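Local structure of sugar kinase (Agrobacterium tumefaciens, 2RBC) at residues 61-66 with 95-100; 142-147 with 165-170; 153-158 with 175-180; 300-305 with 315-320. The protein probably phosphorylates a sugar or related hydroxyl compound using ATP, as a ribokinase-like member of the pfkB carbohydrate kinases. All blocks are in the same frame, centred on the assembly; numbering follows the deposited sequence.

Contact 1: 61-66 with 95-100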
# COMPACT_ATOMS: atom_id res chain seq x y z
N VAL A 61 4.00 10.71 0.41
CA VAL A 61 3.69 9.31 0.76
C VAL A 61 4.60 8.89 1.92
O VAL A 61 5.81 9.08 1.85
CB VAL A 61 3.85 8.33 -0.46
CG1 VAL A 61 3.57 6.88 -0.06
CG2 VAL A 61 2.96 8.78 -1.64
N LEU A 62 4.02 8.31 2.95
CA LEU A 62 4.76 7.83 4.13
C LEU A 62 4.34 6.42 4.43
O LEU A 62 3.15 6.15 4.59
CB LEU A 62 4.48 8.70 5.36
CG LEU A 62 5.15 8.40 6.73
CD1 LEU A 62 6.67 8.61 6.68
CD2 LEU A 62 4.52 9.18 7.87
N GLN A 63 5.33 5.53 4.52
CA GLN A 63 5.14 4.20 5.05
C GLN A 63 5.62 4.13 6.47
O GLN A 63 6.78 4.45 6.75
CB GLN A 63 5.86 3.18 4.19
CG GLN A 63 5.26 3.10 2.80
CD GLN A 63 5.75 1.89 2.01
OE1 GLN A 63 6.89 1.83 1.62
NE2 GLN A 63 4.86 0.95 1.76
N ILE A 64 4.71 3.76 7.37
CA ILE A 64 4.96 3.78 8.79
C ILE A 64 4.29 2.59 9.50
O ILE A 64 3.11 2.29 9.30
CB ILE A 64 4.59 5.19 9.43
CG1 ILE A 64 5.02 5.24 10.90
CG2 ILE A 64 3.13 5.63 9.20
CD1 ILE A 64 5.10 6.67 11.43
N ALA A 65 5.06 1.89 10.33
CA ALA A 65 4.52 0.83 11.15
C ALA A 65 3.86 1.48 12.37
O ALA A 65 4.48 2.24 13.11
CB ALA A 65 5.60 -0.19 11.61
N GLU A 66 2.58 1.21 12.52
CA GLU A 66 1.81 1.78 13.58
C GLU A 66 0.62 0.87 13.88
O GLU A 66 0.75 -0.33 13.79
CB GLU A 66 1.47 3.26 13.22
CG GLU A 66 0.66 3.47 11.95
CD GLU A 66 0.50 4.92 11.59
OE1 GLU A 66 1.10 5.78 12.28
OE2 GLU A 66 -0.27 5.23 10.66
N GLY A 95 6.13 -8.15 7.60
CA GLY A 95 6.47 -8.39 9.01
C GLY A 95 7.87 -7.93 9.39
O GLY A 95 8.10 -7.31 10.47
N THR A 96 8.83 -8.24 8.51
CA THR A 96 10.22 -7.86 8.71
C THR A 96 10.30 -6.34 8.81
O THR A 96 10.99 -5.76 9.64
CB THR A 96 11.09 -8.42 7.56
OG1 THR A 96 10.96 -9.85 7.53
CG2 THR A 96 12.57 -8.04 7.71
N ARG A 97 9.54 -5.70 7.96
CA ARG A 97 9.54 -4.27 7.92
C ARG A 97 8.88 -3.61 9.13
O ARG A 97 9.36 -2.59 9.64
CB ARG A 97 8.83 -3.89 6.67
CG ARG A 97 8.85 -2.48 6.42
CD ARG A 97 8.78 -2.20 4.95
NE ARG A 97 8.92 -0.76 4.82
CZ ARG A 97 8.54 -0.06 3.77
NH1 ARG A 97 8.00 -0.66 2.74
NH2 ARG A 97 8.72 1.24 3.79
N ILE A 98 7.77 -4.19 9.58
CA ILE A 98 7.10 -3.73 10.79
C ILE A 98 8.05 -3.85 11.99
O ILE A 98 8.20 -2.91 12.78
CB ILE A 98 5.78 -4.55 11.04
CG1 ILE A 98 4.74 -4.21 9.97
CG2 ILE A 98 5.20 -4.28 12.42
CD1 ILE A 98 3.49 -5.11 10.01
N LEU A 99 8.66 -5.01 12.14
CA LEU A 99 9.57 -5.21 13.27
C LEU A 99 10.74 -4.22 13.26
O LEU A 99 11.14 -3.68 14.30
CB LEU A 99 10.09 -6.65 13.31
CG LEU A 99 9.03 -7.73 13.55
CD1 LEU A 99 9.55 -9.13 13.28
CD2 LEU A 99 8.42 -7.61 14.95
N ARG A 100 11.32 -4.02 12.08
CA ARG A 100 12.45 -3.12 11.94
C ARG A 100 12.08 -1.68 12.25
O ARG A 100 12.79 -1.02 12.99
CB ARG A 100 13.09 -3.27 10.56
CG ARG A 100 14.07 -2.18 10.20
CD ARG A 100 14.85 -2.57 8.98
NE ARG A 100 15.18 -1.40 8.17
CZ ARG A 100 15.82 -1.43 6.98
NH1 ARG A 100 16.03 -0.29 6.32
NH2 ARG A 100 16.23 -2.58 6.44
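Gln-63 OE1 is gripped by both terminal nitrogens of Arg-97: NH1 and NH2 each lie 2.9 Å from OE1, so the guanidinium meets one oxygen end-on with a two-pronged fork. The fork is not ideal. The N-H...O angle at NH2 is only 137°, and both donors come from the same face of the amide, well above its carbonyl plane and away from the lone-pair directions. The two flat groups are nearly perpendicular, at 87°. Arg-97 gets there by an extended chain, which leaves the helix with CG opposite the backbone N (chi1 -175°) and carries the guanidinium across to the strand; NH2 also comes to 3.5 Å from Gln-63 CB. The other end of the amide is fixed as well, since NE2 bonds to Thr-42 OG1, which probably helps to fix the rotation of the amide.

The apolar half is smaller and closer to the backbones. Ala-65 CB points to the helix and rests 3.9 Å from Ile-98 CA and 4.2 Å from Ile-98 CG2. The short side chain permits the close approach of 5.3 Å between Ala-65 CA and Ile-98 CA, and Ala-65 N is bonded to Asp-101 farther along the helix.

Arg-97 NE forms a salt bridge with Glu-93 of the second subunit, and Val-61 O accepts from Arg-119 of that subunit. The contact thus joins strand 60-66, outermost in the four-stranded sheet within this chain, to helix 93-104 at the dimer interface, consistent with the lid of ribokinase-family enzymes, where this sheet takes part in dimerisation.

Contact 2: 142-147 with 165-170. With SO4 (sulfate ion), chain F.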
# COMPACT_ATOMS: atom_id res chain seq x y z
N ARG A 142 -5.57 -14.97 11.33
CA ARG A 142 -4.60 -15.99 11.73
C ARG A 142 -3.44 -15.42 12.52
O ARG A 142 -2.73 -16.16 13.19
CB ARG A 142 -4.04 -16.70 10.52
CG ARG A 142 -5.06 -17.53 9.75
CD ARG A 142 -4.45 -18.16 8.50
NE ARG A 142 -3.94 -17.16 7.58
CZ ARG A 142 -3.57 -17.40 6.32
NH1 ARG A 142 -3.65 -18.64 5.81
NH2 ARG A 142 -3.11 -16.40 5.57
N LEU A 143 -3.24 -14.11 12.44
CA LEU A 143 -2.24 -13.45 13.26
C LEU A 143 -2.40 -13.79 14.77
O LEU A 143 -1.42 -13.96 15.49
CB LEU A 143 -2.29 -11.94 13.03
CG LEU A 143 -1.65 -11.43 11.74
CD1 LEU A 143 -1.99 -9.97 11.54
CD2 LEU A 143 -0.15 -11.65 11.79
N HIS A 144 -3.65 -13.88 15.20
CA HIS A 144 -4.01 -13.89 16.62
C HIS A 144 -4.76 -15.14 17.02
O HIS A 144 -5.53 -15.13 17.99
CB HIS A 144 -4.87 -12.65 16.93
CG HIS A 144 -4.17 -11.37 16.67
ND1 HIS A 144 -4.71 -10.36 15.90
CD2 HIS A 144 -2.93 -10.96 17.00
CE1 HIS A 144 -3.84 -9.37 15.80
NE2 HIS A 144 -2.75 -9.71 16.47
N GLU A 145 -4.53 -16.24 16.32
CA GLU A 145 -5.27 -17.47 16.59
C GLU A 145 -4.53 -18.44 17.53
O GLU A 145 -5.07 -19.49 17.92
CB GLU A 145 -5.59 -18.18 15.27
CG GLU A 145 -4.39 -18.86 14.61
CD GLU A 145 -4.74 -19.56 13.28
OE1 GLU A 145 -5.94 -19.54 12.85
OE2 GLU A 145 -3.80 -20.14 12.67
N LYS A 146 -3.28 -18.12 17.87
CA LYS A 146 -2.47 -18.97 18.70
C LYS A 146 -2.24 -18.30 20.04
O LYS A 146 -2.22 -17.07 20.17
CB LYS A 146 -1.16 -19.26 18.00
CG LYS A 146 -0.45 -20.49 18.47
CD LYS A 146 0.41 -21.06 17.32
CE LYS A 146 1.66 -21.86 17.83
NZ LYS A 146 1.37 -22.76 19.01
N LYS A 147 -2.09 -19.13 21.05
CA LYS A 147 -1.97 -18.64 22.40
C LYS A 147 -0.56 -18.09 22.63
O LYS A 147 0.42 -18.76 22.33
CB LYS A 147 -2.31 -19.77 23.37
CG LYS A 147 -3.80 -20.14 23.34
CD LYS A 147 -4.24 -20.66 24.72
CE LYS A 147 -5.52 -21.52 24.65
NZ LYS A 147 -6.02 -21.91 26.04
N VAL A 165 -7.96 -3.48 21.59
CA VAL A 165 -9.03 -4.45 21.36
C VAL A 165 -8.68 -5.47 20.27
O VAL A 165 -9.48 -6.33 19.97
CB VAL A 165 -10.37 -3.75 21.00
CG1 VAL A 165 -10.90 -2.95 22.20
CG2 VAL A 165 -10.26 -2.90 19.69
N ARG A 166 -7.47 -5.41 19.73
CA ARG A 166 -7.13 -6.21 18.55
C ARG A 166 -6.81 -7.68 18.81
O ARG A 166 -7.07 -8.52 17.97
CB ARG A 166 -5.97 -5.57 17.78
CG ARG A 166 -5.52 -6.38 16.53
CD ARG A 166 -6.64 -6.54 15.48
NE ARG A 166 -6.83 -5.23 14.88
CZ ARG A 166 -7.75 -4.32 15.21
NH1 ARG A 166 -8.72 -4.55 16.11
NH2 ARG A 166 -7.74 -3.15 14.59
N TRP A 167 -6.23 -8.00 19.96
CA TRP A 167 -5.86 -9.35 20.31
C TRP A 167 -6.51 -9.67 21.68
O TRP A 167 -5.83 -9.78 22.70
CB TRP A 167 -4.34 -9.45 20.43
CG TRP A 167 -3.82 -10.83 20.39
CD1 TRP A 167 -4.53 -11.98 20.48
CD2 TRP A 167 -2.44 -11.22 20.30
NE1 TRP A 167 -3.70 -13.05 20.42
CE2 TRP A 167 -2.41 -12.62 20.28
CE3 TRP A 167 -1.23 -10.51 20.18
CZ2 TRP A 167 -1.22 -13.34 20.17
CZ3 TRP A 167 -0.07 -11.23 20.07
CH2 TRP A 167 -0.07 -12.63 20.06
N PRO A 168 -7.84 -9.86 21.70
CA PRO A 168 -8.60 -9.90 22.96
C PRO A 168 -8.22 -11.00 23.92
O PRO A 168 -8.24 -10.78 25.14
CB PRO A 168 -10.04 -10.14 22.50
CG PRO A 168 -10.08 -9.84 21.12
CD PRO A 168 -8.72 -9.99 20.54
N GLU A 169 -7.89 -12.18 23.43
CA GLU A 169 -7.56 -13.26 24.36
C GLU A 169 -6.22 -13.03 25.06
O GLU A 169 -6.06 -13.36 26.24
CB GLU A 169 -7.63 -14.61 23.67
CG GLU A 169 -9.01 -14.95 23.11
CD GLU A 169 -10.14 -14.92 24.14
OE1 GLU A 169 -11.22 -14.41 23.79
OE2 GLU A 169 -9.95 -15.40 25.29
N LEU A 170 -5.25 -12.44 24.36
CA LEU A 170 -4.00 -12.05 25.03
C LEU A 170 -4.24 -10.83 25.94
O LEU A 170 -3.76 -10.79 27.08
CB LEU A 170 -2.89 -11.77 24.02
CG LEU A 170 -1.51 -11.37 24.61
CD1 LEU A 170 -0.94 -12.38 25.68
CD2 LEU A 170 -0.54 -11.17 23.47
S SO4 F . -2.72 -17.18 1.93
O1 SO4 F . -3.67 -16.10 2.20
O2 SO4 F . -3.28 -18.47 2.34
O3 SO4 F . -2.43 -17.23 0.50
O4 SO4 F . -1.48 -16.94 2.66
O HOH W 1 -4.28 -16.06 21.10
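His-144 and Trp-167 form the dense centre of this contact, which joins the loop following strand 133-138 of the small sheet to the turn between strand 160-163 and helix 168-180, a beta-alpha connection of the large alpha/beta domain. Their planes meet at 37° with ring centroids 4.3 Å apart, an oblique pairing in which each residue also offers its CB to the other's face. His-144 CB stands 3.8 Å from the centroid of the Trp-167 five-membered ring, close to the ring normal, a CH-pi contact. His-144 CD2 presses nearer still, 3.3 Å from Trp-167 CD2, while Leu-170 CD2 lies against the opposite face, so the indole is sandwiched. On the imidazole, Leu-143 CB backs the face turned from the tryptophan, ND1 is bonded to Tyr-139 OH, and CE1 sits 3.5 Å from Arg-166 CG. Trp-167 CG is opposite the backbone N (chi1 -163°), which swings the indole from its N-cap position to the histidine.

The looser side is polar and wet. A water at the ring edge accepts from Trp-167 NE1 at 3.1 Å, and this bond satisfies the indole N-H; the same water approaches Lys-146 O suspiciously closely. Farther out, Arg-142 has a salt bridge to Asp-140 and holds a sulfate, probably from the crystallisation liquor, only weakly: Arg-142 NH2 lies 3.4 Å from sulfate O4.

Contact 3: 153-158 with 175-180. With EDO (1,2-ethanediol), chain I.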
# COMPACT_ATOMS: atom_id res chain seq x y z
N GLU A 153 5.61 -13.76 36.08
CA GLU A 153 7.02 -13.39 36.01
C GLU A 153 7.34 -12.47 34.80
O GLU A 153 8.12 -11.52 34.95
CB GLU A 153 7.92 -14.64 36.03
CG GLU A 153 8.00 -15.33 37.43
CD GLU A 153 9.01 -16.50 37.46
OE1 GLU A 153 9.50 -16.87 36.36
OE2 GLU A 153 9.32 -17.05 38.57
N ASP A 154 6.75 -12.74 33.62
CA ASP A 154 6.79 -11.83 32.47
C ASP A 154 6.29 -10.42 32.85
O ASP A 154 6.93 -9.42 32.54
CB ASP A 154 5.92 -12.30 31.27
CG ASP A 154 6.40 -13.62 30.61
OD1 ASP A 154 7.58 -14.01 30.87
OD2 ASP A 154 5.55 -14.26 29.87
N ILE A 155 5.11 -10.35 33.46
CA ILE A 155 4.44 -9.08 33.66
C ILE A 155 5.06 -8.27 34.80
O ILE A 155 4.99 -7.05 34.82
CB ILE A 155 2.92 -9.30 33.88
CG1 ILE A 155 2.30 -9.94 32.62
CG2 ILE A 155 2.19 -7.99 34.24
CD1 ILE A 155 2.37 -9.05 31.34
N ALA A 156 5.69 -8.96 35.76
CA ALA A 156 6.22 -8.30 36.95
C ALA A 156 7.34 -7.36 36.58
O ALA A 156 7.69 -6.47 37.35
CB ALA A 156 6.71 -9.35 38.01
N LEU A 157 7.88 -7.54 35.39
CA LEU A 157 8.94 -6.69 34.90
C LEU A 157 8.45 -5.32 34.42
O LEU A 157 9.26 -4.43 34.15
CB LEU A 157 9.67 -7.42 33.76
CG LEU A 157 10.24 -8.81 34.15
CD1 LEU A 157 11.25 -9.26 33.11
CD2 LEU A 157 10.87 -8.92 35.58
N PHE A 158 7.14 -5.16 34.27
CA PHE A 158 6.60 -3.89 33.80
C PHE A 158 6.01 -3.08 34.96
O PHE A 158 5.68 -3.62 36.00
CB PHE A 158 5.56 -4.17 32.73
CG PHE A 158 6.12 -4.87 31.56
CD1 PHE A 158 6.97 -4.20 30.67
CD2 PHE A 158 5.86 -6.21 31.35
CE1 PHE A 158 7.52 -4.88 29.59
CE2 PHE A 158 6.41 -6.88 30.29
CZ PHE A 158 7.23 -6.21 29.40
N LEU A 175 -4.20 -7.95 31.14
CA LEU A 175 -4.92 -7.13 32.10
C LEU A 175 -5.07 -7.85 33.45
O LEU A 175 -4.82 -7.27 34.48
CB LEU A 175 -6.30 -6.68 31.61
CG LEU A 175 -6.34 -5.70 30.44
CD1 LEU A 175 -7.81 -5.53 29.92
CD2 LEU A 175 -5.72 -4.35 30.80
N THR A 176 -5.51 -9.10 33.40
CA THR A 176 -5.73 -9.90 34.60
C THR A 176 -4.48 -10.06 35.43
O THR A 176 -4.49 -9.81 36.66
CB THR A 176 -6.30 -11.26 34.24
OG1 THR A 176 -7.53 -11.05 33.55
CG2 THR A 176 -6.56 -12.13 35.54
N VAL A 177 -3.39 -10.46 34.79
CA VAL A 177 -2.14 -10.73 35.51
C VAL A 177 -1.62 -9.39 36.08
O VAL A 177 -1.31 -9.28 37.27
CB VAL A 177 -1.08 -11.44 34.58
CG1 VAL A 177 0.29 -11.59 35.29
CG2 VAL A 177 -1.62 -12.81 34.13
N ALA A 178 -1.64 -8.33 35.26
CA ALA A 178 -1.13 -7.04 35.71
C ALA A 178 -1.88 -6.54 36.96
O ALA A 178 -1.28 -6.07 37.95
CB ALA A 178 -1.21 -6.00 34.58
N ARG A 179 -3.20 -6.63 36.93
CA ARG A 179 -4.01 -6.14 38.04
C ARG A 179 -3.74 -6.97 39.30
O ARG A 179 -3.63 -6.41 40.40
CB ARG A 179 -5.49 -6.16 37.69
CG ARG A 179 -6.35 -5.58 38.78
CD ARG A 179 -7.80 -5.53 38.37
NE ARG A 179 -8.32 -6.85 38.04
CZ ARG A 179 -9.55 -7.07 37.60
NH1 ARG A 179 -10.38 -6.05 37.42
NH2 ARG A 179 -9.96 -8.30 37.31
N ALA A 180 -3.62 -8.29 39.13
CA ALA A 180 -3.28 -9.19 40.24
C ALA A 180 -1.97 -8.79 40.87
O ALA A 180 -1.78 -8.96 42.07
CB ALA A 180 -3.23 -10.68 39.78
C1 EDO I . 6.99 -17.13 29.80
O1 EDO I . 6.27 -16.71 28.63
C2 EDO I . 6.84 -18.64 30.06
O2 EDO I . 5.67 -19.21 29.45
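Ile-155 carries the first segment's side of this contact, against Val-177 and Ala-178. The segment enters on helix 152-155 at Glu-153. Asp-154 follows with its backbone N bonded to Thr-151 OG1 near the start of the helix; its carboxylate binds a 1,2-ethanediol, probably from the crystallisation liquor, whose O1 donates to Asp-154 OD2 at 2.8 Å.

Ile-155 then points toward helix 168-180 and divides its two branches between neighbouring residues. CG1, opposite the carbonyl carbon (chi1 -63°), lies 3.7 Å from Val-177 CG1, which also touches Ile-155 CB at 3.8 Å. The other branch, CG2, reaches a different residue: it is 3.8 Å from Ala-178 CA and 4.0 Å from Ala-178 CB. The small side chain of Ala-178 lets the isoleucine methyl approach the helix backbone, in keeping with the 6.3 Å between Ile-155 CA and Ala-178 CA. The contact is wholly apolar and largely buried, with Val-177 partly exposed.

Beyond it, Ala-156 and Leu-157 form the middle of a type I turn, closed where Phe-158 N donates to Ile-155 O at 2.9 Å. Phe-158 turns back to the core, its ring edge-to-face with His-31.

In the alpha/beta fold, Ile-155 also touches Leu-33 of strand 31-35 and Trp-86 of strand 82-90, while Ala-178 rests on Val-161 of strand 160-163; the short helix 152-155 and helix 168-180 thus meet over neighbouring parallel strands of the large sheet.

Contact 4: 300-305 with 315-320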
# COMPACT_ATOMS: atom_id res chain seq x y z
N SER A 300 -3.65 14.79 26.87
CA SER A 300 -4.36 15.67 25.97
C SER A 300 -3.43 16.56 25.17
O SER A 300 -3.59 16.69 23.95
CB SER A 300 -5.34 16.58 26.75
OG SER A 300 -6.38 15.79 27.30
N VAL A 301 -2.48 17.19 25.84
CA VAL A 301 -1.54 18.06 25.15
C VAL A 301 -0.68 17.28 24.18
O VAL A 301 -0.44 17.72 23.04
CB VAL A 301 -0.68 18.89 26.17
CG1 VAL A 301 0.40 19.72 25.46
CG2 VAL A 301 -1.61 19.82 27.00
N ALA A 302 -0.20 16.12 24.60
CA ALA A 302 0.60 15.27 23.73
C ALA A 302 -0.16 14.91 22.46
O ALA A 302 0.37 15.03 21.34
CB ALA A 302 1.04 14.02 24.47
N ALA A 303 -1.41 14.52 22.63
CA ALA A 303 -2.28 14.18 21.49
C ALA A 303 -2.48 15.36 20.57
O ALA A 303 -2.35 15.25 19.38
CB ALA A 303 -3.63 13.62 21.98
N ALA A 304 -2.75 16.53 21.16
CA ALA A 304 -2.91 17.79 20.42
C ALA A 304 -1.68 18.10 19.56
O ALA A 304 -1.79 18.39 18.37
CB ALA A 304 -3.27 18.97 21.39
N LEU A 305 -0.50 18.00 20.15
CA LEU A 305 0.72 18.24 19.43
C LEU A 305 0.82 17.32 18.22
O LEU A 305 1.12 17.79 17.11
CB LEU A 305 1.95 18.09 20.34
CG LEU A 305 2.26 19.31 21.22
CD1 LEU A 305 3.14 18.87 22.40
CD2 LEU A 305 2.99 20.30 20.45
N GLY A 315 4.13 12.44 14.38
CA GLY A 315 4.11 13.68 15.16
C GLY A 315 4.14 13.56 16.67
O GLY A 315 3.99 14.58 17.36
N ALA A 316 4.27 12.34 17.22
CA ALA A 316 4.24 12.16 18.67
C ALA A 316 5.33 13.05 19.27
O ALA A 316 6.48 12.95 18.88
CB ALA A 316 4.45 10.70 19.05
N PRO A 317 4.97 13.97 20.18
CA PRO A 317 6.00 14.85 20.76
C PRO A 317 6.88 14.22 21.82
O PRO A 317 6.53 13.19 22.41
CB PRO A 317 5.17 15.97 21.39
CG PRO A 317 3.95 15.31 21.81
CD PRO A 317 3.63 14.31 20.70
N THR A 318 8.00 14.88 22.08
CA THR A 318 8.84 14.60 23.20
C THR A 318 8.15 15.00 24.49
O THR A 318 7.16 15.76 24.47
CB THR A 318 10.22 15.27 23.08
OG1 THR A 318 10.13 16.67 23.39
CG2 THR A 318 10.80 15.03 21.68
N ARG A 319 8.67 14.48 25.61
CA ARG A 319 8.14 14.81 26.91
C ARG A 319 8.31 16.32 27.17
O ARG A 319 7.38 17.00 27.64
CB ARG A 319 8.87 14.00 27.98
CG ARG A 319 8.39 14.17 29.39
CD ARG A 319 6.88 13.88 29.50
NE ARG A 319 6.39 13.91 30.88
CZ ARG A 319 6.30 12.84 31.66
NH1 ARG A 319 6.70 11.65 31.22
NH2 ARG A 319 5.82 12.95 32.89
N GLU A 320 9.49 16.81 26.82
CA GLU A 320 9.87 18.22 26.94
C GLU A 320 8.92 19.14 26.15
O GLU A 320 8.41 20.13 26.68
CB GLU A 320 11.30 18.38 26.45
CG GLU A 320 12.38 17.67 27.31
CD GLU A 320 12.31 16.13 27.28
OE1 GLU A 320 11.90 15.55 26.23
OE2 GLU A 320 12.64 15.53 28.35
O HOH W 2 4.24 17.31 17.33
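With chi1 at -80° and chi2 at 160°, Leu-305 sets CG beside its own backbone N and turns CD1 onto the ring of Pro-317. Helix 292-307 packs here against the loop that leads into helix 319-330, in the C-terminal part of the alpha/beta kinase fold. Leu-305 CD1 lies 3.7 Å from Pro-317 CB, and Leu-305 CB is equally near Pro-317 CG, so the proline ring is touched by both the root and the tip of the leucine. One helical turn back, Ala-302 adds its methyl, CB to Pro-317 CG 4.1 Å, and its carbonyl: Ala-302 O is 3.4 Å from Pro-317 CD. The proline thus sits against two residues, about one turn apart, on the same helix face.

Pro-317 is followed directly by Thr-318, the N-cap of helix 319-330, whose OG1 accepts from Glu-321 N; the ring packs directly before the start of the next helix. Ala-302 also touches Ile-277 and Thr-281 of helix 274-287. At the Gly-315 end the two backbones are linked by a water, which donates to Gly-315 O at 2.7 Å and more weakly to Leu-305 O at 3.2 Å.

Overall arrangement
Contacts 1 to 4 are spread over one pfkB-type kinase chain without touching. Contacts 2 and 3 share helix 168-180, using its N-terminal and later turns; their segments alternate along the chain, their centres are about 18 Å apart and their nearest atoms about 5 Å. Contact 1 closes before either opens, and contact 4 comes last. Contacts 2 and 4 lie on opposite sides of the chain's centre, about 30 Å apart between centres. Contact 2 joins the loop after the small sheet to the large domain. Contact 1 lies at the dimer interface of the lid-like small sheet, while contacts 3 and 4 pack the alpha/beta body, an arrangement consistent with other ribokinase-family kinases.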